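Local coordinates for protein O-methyltransferase (Burkholderia thailandensis, PDB 3MCZ) that probably transfers a methyl group from S-adenosyl-L-methionine to an oxygen atom of an acceptor substrate, and probably works as a dimer, at residues 140-145 with 308-313; 250-255 with 274-279. One frame throughout, in Å; residues are numbered along the deposited sequence.

Contact 1: 140-145 with 308-313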
ATOM      1  N   PHE A 140      18.499  -8.464  -4.475  1.00 21.50           N
ATOM      2  CA  PHE A 140      17.624  -8.057  -3.344  1.00 21.51           C
ATOM      3  C   PHE A 140      16.755  -9.174  -2.689  1.00 22.62           C
ATOM      4  O   PHE A 140      16.150  -8.981  -1.622  1.00 23.24           O
ATOM      5  CB  PHE A 140      16.752  -6.864  -3.773  1.00 22.53           C
ATOM      6  CG  PHE A 140      15.924  -7.109  -5.031  1.00 21.83           C
ATOM      7  CD1 PHE A 140      14.733  -7.787  -4.956  1.00 22.37           C
ATOM      8  CD2 PHE A 140      16.367  -6.680  -6.271  1.00 22.53           C
ATOM      9  CE1 PHE A 140      13.973  -8.016  -6.115  1.00 21.96           C
ATOM     10  CE2 PHE A 140      15.628  -6.898  -7.423  1.00 24.29           C
ATOM     11  CZ  PHE A 140      14.427  -7.569  -7.341  1.00 22.69           C
ATOM     12  N   GLN A 141      16.711 -10.363  -3.289  1.00 22.24           N
ATOM     13  CA  GLN A 141      15.928 -11.455  -2.740  1.00 21.32           C
ATOM     14  C   GLN A 141      16.614 -12.113  -1.522  1.00 22.50           C
ATOM     15  O   GLN A 141      17.824 -11.916  -1.285  1.00 22.33           O
ATOM     16  CB  GLN A 141      15.636 -12.481  -3.848  1.00 21.32           C
ATOM     17  CG  GLN A 141      14.771 -11.872  -4.984  1.00 18.33           C
ATOM     18  CD  GLN A 141      14.405 -12.864  -6.071  1.00 17.12           C
ATOM     19  OE1 GLN A 141      15.272 -13.287  -6.864  1.00 14.85           O
ATOM     20  NE2 GLN A 141      13.112 -13.242  -6.128  1.00 12.46           N
ATOM     21  N   GLN A 142      15.850 -12.887  -0.756  1.00 22.18           N
ATOM     22  CA  GLN A 142      16.275 -13.324   0.589  1.00 23.18           C
ATOM     23  C   GLN A 142      17.557 -14.151   0.625  1.00 23.23           C
ATOM     24  O   GLN A 142      18.402 -13.982   1.525  1.00 22.34           O
ATOM     25  CB  GLN A 142      15.134 -14.102   1.288  1.00 23.58           C
ATOM     26  CG  GLN A 142      13.994 -13.181   1.675  1.00 25.60           C
ATOM     27  CD  GLN A 142      12.866 -13.881   2.445  1.00 28.82           C
ATOM     28  OE1 GLN A 142      12.739 -15.113   2.415  1.00 29.57           O
ATOM     29  NE2 GLN A 142      12.057 -13.086   3.152  1.00 28.60           N
ATOM     30  N   GLU A 143      17.705 -15.035  -0.351  1.00 23.49           N
ATOM     31  CA  GLU A 143      18.888 -15.880  -0.420  1.00 24.73           C
ATOM     32  C   GLU A 143      20.172 -15.048  -0.635  1.00 24.89           C
ATOM     33  O   GLU A 143      21.247 -15.474  -0.196  1.00 25.94           O
ATOM     34  CB  GLU A 143      18.728 -17.027  -1.447  1.00 24.75           C
ATOM     35  CG  GLU A 143      18.380 -16.620  -2.890  1.00 25.86           C
ATOM     36  CD  GLU A 143      16.886 -16.547  -3.169  1.00 26.86           C
ATOM     37  OE1 GLU A 143      16.163 -15.983  -2.311  1.00 30.76           O
ATOM     38  OE2 GLU A 143      16.432 -17.049  -4.242  1.00 20.83           O
ATOM     39  N   SER A 144      20.049 -13.850  -1.223  1.00 24.55           N
ATOM     40  CA  SER A 144      21.202 -12.946  -1.476  1.00 24.10           C
ATOM     41  C   SER A 144      21.377 -11.893  -0.398  1.00 23.16           C
ATOM     42  O   SER A 144      22.429 -11.215  -0.343  1.00 22.90           O
ATOM     43  CB  SER A 144      21.017 -12.201  -2.815  1.00 24.39           C
ATOM     44  OG  SER A 144      20.379 -13.013  -3.805  1.00 27.17           O
ATOM     45  N   ARG A 145      20.332 -11.709   0.411  1.00 22.46           N
ATOM     46  CA  ARG A 145      20.228 -10.600   1.368  1.00 22.36           C
ATOM     47  C   ARG A 145      20.573 -10.997   2.799  1.00 22.67           C
ATOM     48  O   ARG A 145      21.232 -10.246   3.485  1.00 21.72           O
ATOM     49  CB  ARG A 145      18.816 -10.019   1.344  1.00 21.86           C
ATOM     50  CG  ARG A 145      18.611  -8.828   2.226  1.00 22.39           C
ATOM     51  CD  ARG A 145      17.176  -8.373   2.166  1.00 24.87           C
ATOM     52  NE  ARG A 145      16.992  -7.016   2.717  1.00 25.63           N
ATOM     53  CZ  ARG A 145      15.875  -6.303   2.547  1.00 28.17           C
ATOM     54  NH1 ARG A 145      14.849  -6.788   1.843  1.00 29.53           N
ATOM     55  NH2 ARG A 145      15.775  -5.109   3.089  1.00 30.50           N
HETATM   56  N   MSE A 308       7.337 -15.480  -4.651  1.00 11.43           N
HETATM   57  CA  MSE A 308       8.109 -15.259  -5.881  1.00 11.73           C
HETATM   58  C   MSE A 308       8.907 -13.965  -5.792  1.00 11.43           C
HETATM   59  O   MSE A 308      10.071 -13.898  -6.242  1.00 11.10           O
HETATM   60  CB  MSE A 308       7.155 -15.224  -7.092  1.00 11.24           C
HETATM   61  CG  MSE A 308       7.844 -15.245  -8.437  1.00 14.07           C
HETATM   62 SE   MSE A 308       6.850 -14.357  -9.762  0.90 15.09          SE
HETATM   63  CE  MSE A 308       7.514 -12.739  -9.399  1.00 13.20           C
ATOM     64  N   VAL A 309       8.328 -12.915  -5.201  1.00 10.87           N
ATOM     65  CA  VAL A 309       9.140 -11.702  -5.028  1.00 10.29           C
ATOM     66  C   VAL A 309      10.304 -11.972  -4.042  1.00 10.92           C
ATOM     67  O   VAL A 309      11.439 -11.492  -4.276  1.00 11.02           O
ATOM     68  CB  VAL A 309       8.299 -10.478  -4.612  1.00 11.05           C
ATOM     69  CG1 VAL A 309       9.191  -9.296  -4.175  1.00 10.42           C
ATOM     70  CG2 VAL A 309       7.355 -10.085  -5.777  1.00 10.30           C
ATOM     71  N   ASN A 310      10.015 -12.674  -2.955  1.00 11.88           N
ATOM     72  CA  ASN A 310      10.997 -12.927  -1.897  1.00 13.46           C
ATOM     73  C   ASN A 310      12.151 -13.855  -2.266  1.00 13.68           C
ATOM     74  O   ASN A 310      13.252 -13.662  -1.797  1.00 13.05           O
ATOM     75  CB  ASN A 310      10.361 -13.516  -0.641  1.00 14.58           C
ATOM     76  CG  ASN A 310       9.526 -12.505   0.161  1.00 16.95           C
ATOM     77  OD1 ASN A 310       9.507 -11.299  -0.122  1.00 18.37           O
ATOM     78  ND2 ASN A 310       8.775 -13.040   1.157  1.00 20.83           N
ATOM     79  N   THR A 311      11.896 -14.879  -3.053  1.00 13.16           N
ATOM     80  CA  THR A 311      12.940 -15.855  -3.373  1.00 14.94           C
ATOM     81  C   THR A 311      12.776 -16.388  -4.814  1.00 13.85           C
ATOM     82  O   THR A 311      11.635 -16.532  -5.306  1.00 13.29           O
ATOM     83  CB  THR A 311      12.931 -17.000  -2.292  1.00 15.01           C
ATOM     84  OG1 THR A 311      14.187 -17.676  -2.317  1.00 23.73           O
ATOM     85  CG2 THR A 311      11.830 -17.988  -2.498  1.00 14.51           C
ATOM     86  N   ASN A 312      13.882 -16.768  -5.447  1.00 13.73           N
ATOM     87  CA  ASN A 312      13.860 -17.156  -6.868  1.00 13.74           C
ATOM     88  C   ASN A 312      12.760 -18.170  -7.210  1.00 13.20           C
ATOM     89  O   ASN A 312      11.996 -17.950  -8.113  1.00 12.96           O
ATOM     90  CB  ASN A 312      15.216 -17.771  -7.264  1.00 14.93           C
ATOM     91  CG  ASN A 312      15.413 -17.887  -8.777  1.00 15.34           C
ATOM     92  OD1 ASN A 312      14.759 -17.221  -9.566  1.00 15.82           O
ATOM     93  ND2 ASN A 312      16.309 -18.792  -9.181  1.00 15.88           N
ATOM     94  N   HIS A 313      12.740 -19.290  -6.503  1.00 12.94           N
ATOM     95  CA  HIS A 313      11.768 -20.357  -6.746  1.00 14.00           C
ATOM     96  C   HIS A 313      10.517 -20.255  -5.912  1.00 13.76           C
ATOM     97  O   HIS A 313       9.727 -21.199  -5.853  1.00 15.17           O
ATOM     98  CB  HIS A 313      12.400 -21.742  -6.528  1.00 14.39           C
ATOM     99  CG  HIS A 313      13.450 -22.089  -7.523  1.00 17.25           C
ATOM    100  ND1 HIS A 313      14.187 -23.256  -7.440  1.00 23.02           N
ATOM    101  CD2 HIS A 313      13.878 -21.449  -8.635  1.00 21.87           C
ATOM    102  CE1 HIS A 313      15.039 -23.302  -8.450  1.00 23.33           C
ATOM    103  NE2 HIS A 313      14.897 -22.200  -9.163  1.00 22.31           N
TER
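The start of the short helix 142-145 meets the C-terminal end of helix 298-310 within the O-methyltransferase domain, the two backbones coming closest at Gln141 and Asn310, whose CA atoms are 5.2 Å apart. Gln141 is the N-cap residue of the short helix, and the amide N of Gln142 in the first turn gives its hydrogen to Asn310 O in the last turn of the longer helix, 2.9 Å away and nearly along the C=O axis (174°). Gln141 runs its extended side chain past that carbonyl, so that NE2 reaches Val309 O at 3.0 Å from above the carbonyl plane; its OE1 is held by the backbone N of Leu138. The side chains of Gln142 and Asn310 point the same way, their amide planes stacked 19° apart. Glu143, with CG in the crowded position between N and carbonyl carbon (chi1 56°) and a bend at chi2, brings its carboxylate over the residues that follow the long helix. Two donors grip it: Thr311 OG1 donates a hydrogen bond to Glu143 OE1 at 2.6 Å, from above the carboxylate plane, while the backbone N of Asn312 bonds Glu143 OE2 on its syn lone pair at 2.8 Å.

Contact 2: 250-255 with 274-279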
ATOM      1  N   ASP A 250       9.856 -40.426  14.891  1.00 10.52           N
ATOM      2  CA  ASP A 250       8.427 -40.735  14.959  1.00 11.35           C
ATOM      3  C   ASP A 250       7.556 -39.682  14.265  1.00 11.58           C
ATOM      4  O   ASP A 250       6.522 -40.013  13.683  1.00 12.48           O
ATOM      5  CB  ASP A 250       8.012 -40.866  16.417  1.00 10.33           C
ATOM      6  CG  ASP A 250       8.722 -42.021  17.106  1.00 13.63           C
ATOM      7  OD1 ASP A 250       8.790 -43.098  16.471  1.00 12.74           O
ATOM      8  OD2 ASP A 250       9.253 -41.844  18.242  1.00 13.87           O
ATOM      9  N   VAL A 251       7.966 -38.428  14.376  1.00 11.29           N
ATOM     10  CA  VAL A 251       7.316 -37.303  13.738  1.00 12.05           C
ATOM     11  C   VAL A 251       8.328 -36.424  13.016  1.00 11.68           C
ATOM     12  O   VAL A 251       9.371 -36.036  13.561  1.00 13.72           O
ATOM     13  CB  VAL A 251       6.455 -36.447  14.709  1.00 12.53           C
ATOM     14  CG1 VAL A 251       5.728 -35.319  13.922  1.00  9.34           C
ATOM     15  CG2 VAL A 251       5.444 -37.293  15.440  1.00 11.89           C
ATOM     16  N   VAL A 252       8.049 -36.143  11.738  1.00 12.47           N
ATOM     17  CA  VAL A 252       8.915 -35.314  10.914  1.00 11.36           C
ATOM     18  C   VAL A 252       8.063 -34.135  10.475  1.00 12.41           C
ATOM     19  O   VAL A 252       6.932 -34.314  10.053  1.00 10.68           O
ATOM     20  CB  VAL A 252       9.450 -36.110   9.686  1.00 12.07           C
ATOM     21  CG1 VAL A 252      10.282 -35.219   8.742  1.00 12.24           C
ATOM     22  CG2 VAL A 252      10.233 -37.368  10.163  1.00  9.84           C
HETATM   23  N   MSE A 253       8.585 -32.912  10.575  1.00 12.08           N
HETATM   24  CA  MSE A 253       7.774 -31.749  10.250  1.00 13.74           C
HETATM   25  C   MSE A 253       8.409 -30.931   9.127  1.00 14.51           C
HETATM   26  O   MSE A 253       9.603 -30.714   9.138  1.00 14.50           O
HETATM   27  CB  MSE A 253       7.593 -30.859  11.484  1.00 14.79           C
HETATM   28  CG  MSE A 253       7.093 -31.570  12.686  1.00 15.74           C
HETATM   29 SE   MSE A 253       6.537 -30.394  14.113  1.00 16.81          SE
HETATM   30  CE  MSE A 253       8.212 -29.787  14.670  1.00 11.85           C
ATOM     31  N   LEU A 254       7.559 -30.482   8.213  1.00 16.41           N
ATOM     32  CA  LEU A 254       7.859 -29.530   7.151  1.00 17.71           C
ATOM     33  C   LEU A 254       6.853 -28.391   7.282  1.00 18.43           C
ATOM     34  O   LEU A 254       5.824 -28.397   6.620  1.00 18.61           O
ATOM     35  CB  LEU A 254       7.638 -30.176   5.796  1.00 18.34           C
ATOM     36  CG  LEU A 254       8.758 -30.926   5.112  1.00 19.95           C
ATOM     37  CD1 LEU A 254       8.176 -31.626   3.875  1.00 20.69           C
ATOM     38  CD2 LEU A 254       9.974 -29.989   4.723  1.00 18.30           C
ATOM     39  N   ASN A 255       7.130 -27.415   8.132  1.00 19.21           N
ATOM     40  CA  ASN A 255       6.099 -26.438   8.466  1.00 20.70           C
ATOM     41  C   ASN A 255       6.316 -25.146   7.702  1.00 20.39           C
ATOM     42  O   ASN A 255       7.350 -24.516   7.874  1.00 19.40           O
ATOM     43  CB  ASN A 255       6.108 -26.163   9.967  1.00 21.28           C
ATOM     44  CG  ASN A 255       5.632 -27.356  10.775  1.00 25.23           C
ATOM     45  OD1 ASN A 255       6.168 -27.636  11.852  1.00 29.91           O
ATOM     46  ND2 ASN A 255       4.646 -28.081  10.243  1.00 28.02           N
ATOM     47  N   ALA A 274       9.435 -37.997   4.015  1.00 14.65           N
ATOM     48  CA  ALA A 274       8.611 -39.165   4.257  1.00 15.18           C
ATOM     49  C   ALA A 274       9.527 -40.356   4.611  1.00 15.50           C
ATOM     50  O   ALA A 274       9.203 -41.127   5.496  1.00 15.35           O
ATOM     51  CB  ALA A 274       7.771 -39.472   3.050  1.00 14.85           C
ATOM     52  N   GLY A 275      10.666 -40.477   3.932  1.00 15.77           N
ATOM     53  CA  GLY A 275      11.603 -41.567   4.211  1.00 16.10           C
ATOM     54  C   GLY A 275      12.131 -41.553   5.653  1.00 16.52           C
ATOM     55  O   GLY A 275      12.540 -42.589   6.189  1.00 15.67           O
ATOM     56  N   LEU A 276      12.109 -40.387   6.303  1.00 15.65           N
ATOM     57  CA  LEU A 276      12.564 -40.299   7.704  1.00 15.91           C
ATOM     58  C   LEU A 276      11.533 -40.822   8.716  1.00 15.83           C
ATOM     59  O   LEU A 276      11.891 -41.071   9.873  1.00 17.25           O
ATOM     60  CB  LEU A 276      12.917 -38.868   8.073  1.00 14.44           C
ATOM     61  CG  LEU A 276      14.093 -38.135   7.415  1.00 15.72           C
ATOM     62  CD1 LEU A 276      14.019 -36.710   7.855  1.00 12.08           C
ATOM     63  CD2 LEU A 276      15.369 -38.786   7.878  1.00 13.98           C
ATOM     64  N   VAL A 277      10.281 -40.981   8.295  1.00 15.74           N
ATOM     65  CA  VAL A 277       9.178 -41.319   9.184  1.00 15.00           C
ATOM     66  C   VAL A 277       9.198 -42.823   9.571  1.00 16.05           C
ATOM     67  O   VAL A 277       9.060 -43.688   8.713  1.00 15.05           O
ATOM     68  CB  VAL A 277       7.808 -40.990   8.558  1.00 15.27           C
ATOM     69  CG1 VAL A 277       6.657 -41.425   9.531  1.00 13.18           C
ATOM     70  CG2 VAL A 277       7.694 -39.476   8.186  1.00 14.44           C
ATOM     71  N   LYS A 278       9.324 -43.105  10.863  1.00 16.57           N
ATOM     72  CA  LYS A 278       9.351 -44.489  11.353  1.00 17.16           C
ATOM     73  C   LYS A 278       7.988 -45.093  11.197  1.00 17.49           C
ATOM     74  O   LYS A 278       6.981 -44.376  11.073  1.00 17.17           O
ATOM     75  CB  LYS A 278       9.784 -44.541  12.824  1.00 16.80           C
ATOM     76  CG  LYS A 278      11.248 -44.062  13.072  1.00 18.32           C
ATOM     77  CD  LYS A 278      11.528 -43.986  14.539  1.00 21.34           C
ATOM     78  CE  LYS A 278      12.962 -43.621  14.883  1.00 25.53           C
ATOM     79  NZ  LYS A 278      13.292 -43.907  16.362  1.00 27.16           N
ATOM     80  N   PRO A 279       7.924 -46.429  11.177  1.00 17.64           N
ATOM     81  CA  PRO A 279       6.610 -47.070  11.176  1.00 17.60           C
ATOM     82  C   PRO A 279       5.743 -46.611  12.321  1.00 17.52           C
ATOM     83  O   PRO A 279       6.215 -46.463  13.435  1.00 17.98           O
ATOM     84  CB  PRO A 279       6.942 -48.557  11.347  1.00 17.45           C
ATOM     85  CG  PRO A 279       8.276 -48.698  10.822  1.00 18.50           C
ATOM     86  CD  PRO A 279       9.011 -47.413  11.071  1.00 17.96           C
TER
HETATM   87  O   HOH W   1      11.858 -42.588  18.108  1.00 20.45           O
HETATM   88  O   HOH W   2       6.601 -43.918  15.087  1.00 21.95           O
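Strand 251-255 packs against the turn that ends helix 263-275; the helix is the crossover of a beta-alpha-beta unit of the Rossmann-like methyltransferase fold, between strand 251-255 and its parallel neighbour 281-288. No direct hydrogen bond joins the two segments. The apolar part centres on Val252, whose CG2, anti to the carbonyl carbon, touches side chains of two successive residues, Leu276 CB at 3.7 Å and Val277 CG2 at 3.8 Å. Leu276 crosses Val252 at about a right angle and Val277 crosses it obliquely; Leu283 of strand 281-288 packs on both valines. The polar part lies around Asp250, where the chain turns a corner. There the extended Lys278 chain crosses Asp250 obliquely, Lys278 CD coming to 3.5 Å from Asp250 OD1. The charges stop short of a salt bridge, with Asp250 OD1 4.6 Å from Lys278 NZ, and water joins them instead. One water donates to Asp250 OD2, which also accepts from the backbone N of Arg181, and takes a hydrogen bond from Lys278 NZ at 2.6 Å. A second water donates in two directions, to Asp250 OD1 at 2.7 Å and to Pro279 O at 3.1 Å.

Both contacts lie in the O-methyltransferase domain, their centres 28 Å apart and their nearest atoms about 12 Å apart, without touching. Along the chain the order is 140-145, 250-255, 274-279, 308-313, so contact 1 encloses contact 2. The segments of contact 2 are 19 residues apart at their closest ends, with helix 263-275 in the interval; those of contact 1 are 163 apart. Contact 1 joins two helix ends away from the seven-stranded sheet, where Lys72 of the second subunit hydrogen-bonds Asn312 OD1, while Asn312 ND2 is bonded to Glu135 O. Strand 281-288 and helix 298-310 connect the two, and His313 ND1 hydrogen-bonds Glu265 OE1 on helix 263-275, the helix that leads into 274-279.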